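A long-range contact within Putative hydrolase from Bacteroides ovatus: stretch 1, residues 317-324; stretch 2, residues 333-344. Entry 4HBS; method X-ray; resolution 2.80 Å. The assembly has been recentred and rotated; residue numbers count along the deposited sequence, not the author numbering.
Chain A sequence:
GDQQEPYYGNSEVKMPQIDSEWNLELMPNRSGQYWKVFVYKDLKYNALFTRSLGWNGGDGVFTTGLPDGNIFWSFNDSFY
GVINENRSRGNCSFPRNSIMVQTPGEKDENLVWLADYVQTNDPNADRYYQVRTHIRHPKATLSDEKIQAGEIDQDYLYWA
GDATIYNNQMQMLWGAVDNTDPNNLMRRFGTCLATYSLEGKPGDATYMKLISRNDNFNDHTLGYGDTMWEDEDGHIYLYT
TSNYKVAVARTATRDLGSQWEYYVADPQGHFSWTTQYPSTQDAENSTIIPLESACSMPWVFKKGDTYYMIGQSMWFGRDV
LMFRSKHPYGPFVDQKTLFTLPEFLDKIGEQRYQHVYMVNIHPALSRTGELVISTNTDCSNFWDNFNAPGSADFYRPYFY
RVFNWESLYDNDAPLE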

# COMPACT_ATOMS: atom_id res chain seq x y z
N GLY A 317 -5.34 11.69 -9.13
CA GLY A 317 -4.45 12.75 -9.54
C GLY A 317 -3.02 12.29 -9.47
O GLY A 317 -2.67 11.41 -8.68
N ARG A 318 -2.19 12.83 -10.35
CA ARG A 318 -0.78 12.50 -10.40
C ARG A 318 -0.04 13.32 -9.37
O ARG A 318 1.08 12.94 -9.04
CB ARG A 318 -0.20 12.73 -11.81
CG ARG A 318 -0.89 11.90 -12.88
CD ARG A 318 -0.26 12.03 -14.26
NE ARG A 318 -0.40 13.37 -14.86
CZ ARG A 318 0.60 14.22 -15.16
NH1 ARG A 318 1.87 13.90 -14.90
NH2 ARG A 318 0.33 15.39 -15.73
N ASP A 319 -0.63 14.43 -8.83
CA ASP A 319 0.04 15.23 -7.79
C ASP A 319 0.03 14.49 -6.43
O ASP A 319 -1.03 14.12 -5.94
CB ASP A 319 -0.62 16.63 -7.62
CG ASP A 319 -0.36 17.63 -8.75
OD1 ASP A 319 0.48 17.35 -9.63
OD2 ASP A 319 -0.99 18.72 -8.73
N VAL A 320 1.23 14.24 -5.86
CA VAL A 320 1.41 13.61 -4.54
C VAL A 320 1.43 14.74 -3.54
O VAL A 320 2.32 15.59 -3.63
CB VAL A 320 2.70 12.77 -4.49
CG1 VAL A 320 2.93 12.22 -3.08
CG2 VAL A 320 2.64 11.64 -5.52
N LEU A 321 0.45 14.79 -2.63
CA LEU A 321 0.30 15.88 -1.66
C LEU A 321 0.96 15.60 -0.33
O LEU A 321 1.10 14.45 0.06
CB LEU A 321 -1.18 16.15 -1.41
CG LEU A 321 -2.03 16.38 -2.64
CD1 LEU A 321 -3.45 16.68 -2.24
CD2 LEU A 321 -1.45 17.48 -3.51
N MSE A 322 1.31 16.68 0.39
CA MSE A 322 1.87 16.58 1.72
C MSE A 322 1.26 17.65 2.62
O MSE A 322 1.13 18.80 2.19
CB MSE A 322 3.40 16.71 1.71
CG MSE A 322 4.02 16.40 3.09
SE MSE A 322 5.92 16.62 3.20
CE MSE A 322 6.37 15.08 2.38
N PHE A 323 0.91 17.26 3.87
CA PHE A 323 0.37 18.14 4.92
C PHE A 323 1.16 17.92 6.18
O PHE A 323 1.80 16.88 6.31
CB PHE A 323 -1.11 17.82 5.22
CG PHE A 323 -2.01 17.70 4.02
CD1 PHE A 323 -2.00 16.54 3.25
CD2 PHE A 323 -2.91 18.70 3.70
CE1 PHE A 323 -2.86 16.42 2.15
CE2 PHE A 323 -3.77 18.57 2.61
CZ PHE A 323 -3.74 17.42 1.85
N ARG A 324 1.08 18.85 7.14
CA ARG A 324 1.78 18.69 8.41
C ARG A 324 0.89 19.03 9.61
O ARG A 324 -0.08 19.79 9.47
CB ARG A 324 3.05 19.55 8.44
CG ARG A 324 2.82 21.04 8.23
CD ARG A 324 4.02 21.83 8.67
NE ARG A 324 3.86 23.26 8.45
CZ ARG A 324 4.82 24.16 8.62
NH1 ARG A 324 6.03 23.79 9.03
NH2 ARG A 324 4.59 25.45 8.38
N VAL A 333 -2.40 20.61 8.12
CA VAL A 333 -2.51 21.89 7.44
C VAL A 333 -1.37 22.08 6.45
O VAL A 333 -0.50 21.22 6.34
CB VAL A 333 -2.52 23.05 8.50
CG1 VAL A 333 -3.82 23.07 9.27
CG2 VAL A 333 -1.33 22.96 9.47
N ASP A 334 -1.42 23.21 5.72
CA ASP A 334 -0.40 23.65 4.78
C ASP A 334 -0.13 22.59 3.74
O ASP A 334 0.92 21.94 3.74
CB ASP A 334 0.87 24.08 5.56
CG ASP A 334 0.56 25.06 6.69
OD1 ASP A 334 -0.32 25.92 6.50
OD2 ASP A 334 1.18 24.92 7.78
N GLN A 335 -1.09 22.39 2.84
CA GLN A 335 -0.95 21.42 1.77
C GLN A 335 0.18 21.86 0.86
O GLN A 335 0.35 23.06 0.64
CB GLN A 335 -2.25 21.29 0.97
CG GLN A 335 -2.26 20.22 -0.13
CD GLN A 335 -3.53 20.35 -0.93
OE1 GLN A 335 -4.63 20.10 -0.43
NE2 GLN A 335 -3.44 20.85 -2.16
N LYS A 336 0.96 20.91 0.37
CA LYS A 336 2.06 21.16 -0.57
C LYS A 336 2.03 20.07 -1.62
O LYS A 336 1.56 18.97 -1.33
CB LYS A 336 3.42 21.15 0.15
CG LYS A 336 3.63 22.22 1.21
CD LYS A 336 4.13 23.49 0.62
CE LYS A 336 4.00 24.64 1.57
NZ LYS A 336 4.87 25.77 1.15
N THR A 337 2.51 20.34 -2.84
CA THR A 337 2.61 19.31 -3.86
C THR A 337 4.05 18.81 -3.80
O THR A 337 4.98 19.57 -4.10
CB THR A 337 2.15 19.81 -5.21
OG1 THR A 337 0.76 20.13 -5.11
CG2 THR A 337 2.33 18.79 -6.30
N LEU A 338 4.24 17.57 -3.33
CA LEU A 338 5.56 16.96 -3.20
C LEU A 338 6.17 16.79 -4.58
O LEU A 338 7.26 17.30 -4.85
CB LEU A 338 5.45 15.62 -2.47
CG LEU A 338 6.74 14.98 -2.02
CD1 LEU A 338 7.46 15.85 -1.03
CD2 LEU A 338 6.46 13.60 -1.42
N PHE A 339 5.41 16.18 -5.49
CA PHE A 339 5.78 16.04 -6.89
C PHE A 339 4.59 15.50 -7.70
O PHE A 339 3.58 15.11 -7.13
CB PHE A 339 7.01 15.14 -7.05
CG PHE A 339 6.79 13.66 -6.94
CD1 PHE A 339 6.63 13.05 -5.70
CD2 PHE A 339 6.86 12.84 -8.06
CE1 PHE A 339 6.49 11.67 -5.59
CE2 PHE A 339 6.77 11.45 -7.94
CZ PHE A 339 6.58 10.87 -6.71
N THR A 340 4.73 15.49 -9.02
CA THR A 340 3.71 15.01 -9.95
C THR A 340 4.18 13.73 -10.60
O THR A 340 5.25 13.70 -11.19
CB THR A 340 3.42 16.07 -10.98
OG1 THR A 340 3.13 17.29 -10.30
CG2 THR A 340 2.26 15.70 -11.87
N LEU A 341 3.38 12.66 -10.50
CA LEU A 341 3.75 11.36 -11.04
C LEU A 341 3.73 11.38 -12.55
O LEU A 341 2.94 12.12 -13.12
CB LEU A 341 2.82 10.27 -10.51
CG LEU A 341 2.99 9.98 -9.03
CD1 LEU A 341 1.73 9.40 -8.42
CD2 LEU A 341 4.17 9.08 -8.80
N PRO A 342 4.59 10.59 -13.23
CA PRO A 342 4.62 10.63 -14.70
C PRO A 342 3.30 10.35 -15.40
O PRO A 342 2.47 9.59 -14.91
CB PRO A 342 5.63 9.53 -15.06
CG PRO A 342 6.48 9.38 -13.88
CD PRO A 342 5.63 9.68 -12.70
N GLU A 343 3.13 10.97 -16.57
CA GLU A 343 1.96 10.80 -17.43
C GLU A 343 2.13 9.50 -18.28
O GLU A 343 1.14 8.88 -18.68
CB GLU A 343 1.83 12.05 -18.31
CG GLU A 343 0.57 12.18 -19.14
CD GLU A 343 0.66 13.29 -20.17
OE1 GLU A 343 1.47 14.23 -19.96
OE2 GLU A 343 -0.06 13.22 -21.19
N PHE A 344 3.42 9.09 -18.53
CA PHE A 344 3.80 7.92 -19.33
C PHE A 344 4.66 6.93 -18.54
O PHE A 344 5.50 7.35 -17.75
CB PHE A 344 4.62 8.40 -20.52
CG PHE A 344 3.89 9.39 -21.37
CD1 PHE A 344 3.07 8.97 -22.40
CD2 PHE A 344 4.00 10.75 -21.12
CE1 PHE A 344 2.42 9.90 -23.22
CE2 PHE A 344 3.32 11.68 -21.91
CZ PHE A 344 2.54 11.25 -22.96

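The two stretches pair as antiparallel strands, 319-324 against 333-340, with N-to-C directions 142° apart and axes approaching to 4.5 Å. Together they bury 1012 Å², and the contact rests first on the backbone.

Moving from the Arg324 end, the main-chain bonds come in reciprocal pairs. Arg324 N donates to Val333 O at 3.0 Å and Val333 N returns to Arg324 O at 2.8 Å, both with N-H...O angles of 169°, so this pair is nearly linear. Next, Met322 N reaches Lys336 O at 2.9 Å and Lys336 N reaches Met322 O at 2.8 Å, more bent at 153° and 140°. One residue lies between Met322 and Arg324, but two lie between Val333 and Lys336; the extra residue is a beta bulge, within which Asp334 has positive phi and psi (56°/71°).

Beyond Met322 the pattern spreads. Val320 N donates to Phe339 O (2.8 Å, 173°), whereas Val320 O accepts from Leu338 N (2.8 Å, 142°), so the two bonds of this valine go to successive residues. Leu338 itself departs from extended geometry, with phi/psi of -65°/-51°. The ladder closes with Leu341 N to Arg318 O at 2.7 Å and 172°. Some carbonyls gain a second, weaker partner: Leu321 CA lies 3.4 Å from Lys336 O and Gln335 CA lies 3.4 Å from Met322 O, both CA-H...O contacts.

Polar side chains add bonds near both ends. Arg318, with CA-to-CB directed toward the other stretch, sends NH1 to Leu341 O at 2.7 Å (148°). That oxygen sits at the guanidinium edge, where an N-H can point at it, while Thr340 CG2 and Glu343 CB cover opposite faces. The carboxylate of Glu343 contributes charge proximity alone: Arg318 NH2 to Glu343 OE1 is 4.5 Å, with the oxygen well out of the guanidinium plane. Alongside, Thr340 OG1 donates to Asp319 OD1 at 2.7 Å; both side chains project from the same face of the sheet, and their CA atoms are only 4.3 Å apart.

At the other end, Arg324 and Asp334 form a salt bridge, Arg324 NE to Asp334 OD2 at 3.2 Å and 162°. Arg324 NH2 makes a weak bond to the same Asp334 OD2 at 3.5 Å and is also satisfied elsewhere in the structure. The extended chi2 to chi4 of Arg324 carry its guanidinium to the aspartate, which meets it edge-on.

Between these polar ends, apolar side chains pack. Val320, buried and covered over 103 Å², places CG2 over one face of the Phe339 ring, 4.3 Å from the centroid and 27° off the normal, a CH-pi contact. Val320 CG2 also meets Leu341 CD1 at 3.8 Å, and Val320 CG1 meets Leu338 CD2 at 4.1 Å; the branching puts CG1 near Leu338 and CG2 near Leu341, while the Phe339 ring lies close to both. With chi1 and chi2 at t and chi3 at m, selenomethionine Met322 turns its end so that Met322 CE lies 3.7 Å from Leu338 CD1.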